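PDB 3EUT: putative uncharacterized protein, which probably acts as a type III polyketide synthase, an acyltransferase that extends a fatty acyl starter to a pentaketide. Local coordinates for residues H239-D244 with P367-E372. Sequence-based numbering, arbitrary orientation.
Sequences HDLGFD and PGINVE. With DCR (icosanoic acid), chain E.
Leu241 O accepts a 2.6 Å hydrogen bond from a water that in turn takes the proton of Gly368 N at 2.8 Å, bridging the two backbones. No direct hydrogen bond crosses the contact; the rest is apolar. Leu241 reaches over with CG anti to its backbone N (chi1 -171°), which brings the CD2 branch up to the backbone of Pro367, 3.7 Å from its N, while CG lies 4.2 Å from Pro367 CD. The same CD2 meets Ile369 CG1 at 4.1 Å, the two side chains crossing at about a right angle. Gly368 has backbone angles at which a side chain would jam against the preceding carbonyl, and the peptide bond after it is cis, a sharp turn leading into strand 370-378. Asp240 adds a CB methylene near Ile369 CD1; its carboxylate is held by Ser255 and Arg257. Beyond Gly242, the Phe243 ring leads away from Pro367 and lays one face beneath the alkyl chain of icosanoic acid: C3 stands 3.8 Å above the ring plane, over its centre, and CE2 comes to 3.4 Å from C5. Were this ring cut back to an alanine, carbons C3 to C6 of the fatty acid would probably lose their flat support and be free to shift. Pro367 CG faces the carboxylate end, 4.0 Å from O2, and Pro367 also packs on Asn116 of the second subunit. Pro367 and Gly368 end the counterpart of the GFGPG loop of chalcone and stilbene synthases, and here, with the hairpin strand 241-246, they border the fatty-acid-binding pocket of a thiolase-like fold.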
loop_
_atom_site.group_PDB
_atom_site.type_symbol
_atom_site.label_atom_id
_atom_site.label_comp_id
_atom_site.label_asym_id
_atom_site.label_seq_id
_atom_site.Cartn_x
_atom_site.Cartn_y
_atom_site.Cartn_z
ATOM N N HIS A 239 -11.296 -6.532 15.625
ATOM C CA HIS A 239 -12.713 -6.806 15.370
ATOM C C HIS A 239 -13.568 -5.565 15.581
ATOM O O HIS A 239 -14.755 -5.551 15.232
ATOM C CB HIS A 239 -13.193 -7.925 16.309
ATOM C CG HIS A 239 -12.936 -7.639 17.760
ATOM N ND1 HIS A 239 -11.663 -7.496 18.279
ATOM C CD2 HIS A 239 -13.787 -7.442 18.798
ATOM C CE1 HIS A 239 -11.743 -7.236 19.572
ATOM N NE2 HIS A 239 -13.020 -7.202 19.913
ATOM N N ASP A 240 -12.962 -4.523 16.144
ATOM C CA ASP A 240 -13.682 -3.298 16.467
ATOM C C ASP A 240 -13.804 -2.317 15.314
ATOM O O ASP A 240 -14.717 -1.487 15.290
ATOM C CB ASP A 240 -13.039 -2.618 17.672
ATOM C CG ASP A 240 -13.302 -3.370 18.961
ATOM O OD1 ASP A 240 -14.488 -3.461 19.349
ATOM O OD2 ASP A 240 -12.335 -3.865 19.579
ATOM N N LEU A 241 -12.905 -2.434 14.340
ATOM C CA LEU A 241 -12.751 -1.401 13.321
ATOM C C LEU A 241 -12.094 -1.980 12.083
ATOM O O LEU A 241 -11.020 -2.562 12.166
ATOM C CB LEU A 241 -11.925 -0.246 13.890
ATOM C CG LEU A 241 -11.781 1.069 13.122
ATOM C CD1 LEU A 241 -13.144 1.652 12.776
ATOM C CD2 LEU A 241 -10.990 2.033 13.983
ATOM N N GLY A 242 -12.751 -1.823 10.939
ATOM C CA GLY A 242 -12.294 -2.458 9.703
ATOM C C GLY A 242 -13.130 -2.119 8.482
ATOM O O GLY A 242 -14.140 -1.409 8.570
ATOM N N PHE A 243 -12.712 -2.657 7.341
ATOM C CA PHE A 243 -13.291 -2.321 6.050
ATOM C C PHE A 243 -13.007 -3.521 5.148
ATOM O O PHE A 243 -11.920 -3.634 4.591
ATOM C CB PHE A 243 -12.634 -1.030 5.532
ATOM C CG PHE A 243 -13.487 -0.216 4.578
ATOM C CD1 PHE A 243 -12.893 0.438 3.492
ATOM C CD2 PHE A 243 -14.858 -0.048 4.788
ATOM C CE1 PHE A 243 -13.651 1.221 2.615
ATOM C CE2 PHE A 243 -15.624 0.727 3.922
ATOM C CZ PHE A 243 -15.022 1.367 2.832
ATOM N N ASP A 244 -13.974 -4.433 5.049
ATOM C CA ASP A 244 -13.753 -5.763 4.443
ATOM C C ASP A 244 -14.175 -5.786 2.976
ATOM O O ASP A 244 -15.280 -5.343 2.651
ATOM C CB ASP A 244 -14.531 -6.852 5.203
ATOM C CG ASP A 244 -14.178 -6.932 6.701
ATOM O OD1 ASP A 244 -13.072 -6.539 7.126
ATOM O OD2 ASP A 244 -15.031 -7.404 7.475
ATOM N N PRO A 367 -8.246 1.507 11.515
ATOM C CA PRO A 367 -8.216 0.043 11.639
ATOM C C PRO A 367 -6.898 -0.498 12.224
ATOM O O PRO A 367 -5.805 -0.095 11.787
ATOM C CB PRO A 367 -8.365 -0.420 10.190
ATOM C CG PRO A 367 -9.219 0.624 9.560
ATOM C CD PRO A 367 -8.860 1.938 10.239
ATOM N N GLY A 368 -7.010 -1.413 13.188
ATOM C CA GLY A 368 -5.833 -1.959 13.862
ATOM C C GLY A 368 -6.136 -2.461 15.266
ATOM O O GLY A 368 -5.998 -3.647 15.513
ATOM N N ILE A 369 -6.542 -1.591 16.191
ATOM C CA ILE A 369 -6.670 -0.139 15.974
ATOM C C ILE A 369 -5.284 0.497 15.991
ATOM O O ILE A 369 -4.531 0.258 16.931
ATOM C CB ILE A 369 -7.564 0.529 17.052
ATOM C CG1 ILE A 369 -9.016 0.021 16.945
ATOM C CG2 ILE A 369 -7.493 2.083 16.933
ATOM C CD1 ILE A 369 -9.893 0.309 18.173
ATOM N N ASN A 370 -4.962 1.275 14.954
ATOM C CA ASN A 370 -3.709 2.047 14.875
ATOM C C ASN A 370 -3.894 3.468 15.388
ATOM O O ASN A 370 -4.891 4.134 15.083
ATOM C CB ASN A 370 -3.159 2.113 13.434
ATOM C CG ASN A 370 -2.778 0.748 12.863
ATOM O OD1 ASN A 370 -2.939 -0.286 13.496
ATOM N ND2 ASN A 370 -2.258 0.755 11.636
ATOM N N VAL A 371 -2.928 3.926 16.175
ATOM C CA VAL A 371 -2.910 5.284 16.693
ATOM C C VAL A 371 -1.695 5.949 16.054
ATOM O O VAL A 371 -0.607 5.363 16.034
ATOM C CB VAL A 371 -2.746 5.295 18.240
ATOM C CG1 VAL A 371 -2.716 6.719 18.790
ATOM C CG2 VAL A 371 -3.834 4.462 18.905
ATOM N N GLU A 372 -1.889 7.165 15.552
ATOM C CA GLU A 372 -0.828 7.995 14.989
ATOM C C GLU A 372 -0.886 9.351 15.659
ATOM O O GLU A 372 -1.970 9.932 15.807
ATOM C CB GLU A 372 -1.018 8.208 13.480
ATOM C CG GLU A 372 -0.939 6.943 12.611
ATOM C CD GLU A 372 0.497 6.440 12.383
ATOM O OE1 GLU A 372 1.461 7.215 12.595
ATOM O OE2 GLU A 372 0.653 5.269 11.965
HETATM O O1 DCR E . -13.170 1.700 8.259
HETATM C C1 DCR E . -12.795 2.701 7.590
HETATM O O2 DCR E . -11.589 3.004 7.431
HETATM C C2 DCR E . -13.857 3.586 6.970
HETATM C C3 DCR E . -13.577 3.937 5.506
HETATM C C4 DCR E . -14.736 4.675 4.819
HETATM C C5 DCR E . -16.082 3.970 4.975
HETATM C C6 DCR E . -17.089 4.299 3.873
HETATM C C7 DCR E . -18.518 3.994 4.326
HETATM C C8 DCR E . -19.595 4.358 3.305
HETATM C C9 DCR E . -20.294 5.647 3.722
HETATM C C10 DCR E . -21.395 6.075 2.759
HETATM C C11 DCR E . -21.664 7.568 2.915
HETATM C C12 DCR E . -23.115 7.914 2.616
HETATM C C13 DCR E . -23.249 8.623 1.280
HETATM C C14 DCR E . -24.253 9.773 1.279
HETATM C C15 DCR E . -24.233 10.452 -0.086
HETATM C C16 DCR E . -25.450 10.158 -0.964
HETATM C C17 DCR E . -25.079 9.527 -2.309
HETATM C C18 DCR E . -24.126 10.350 -3.169
HETATM C C19 DCR E . -24.072 9.765 -4.571
HETATM C C20 DCR E . -22.659 9.638 -5.091
HETATM O O HOH W 1 -9.430 -2.468 14.168
#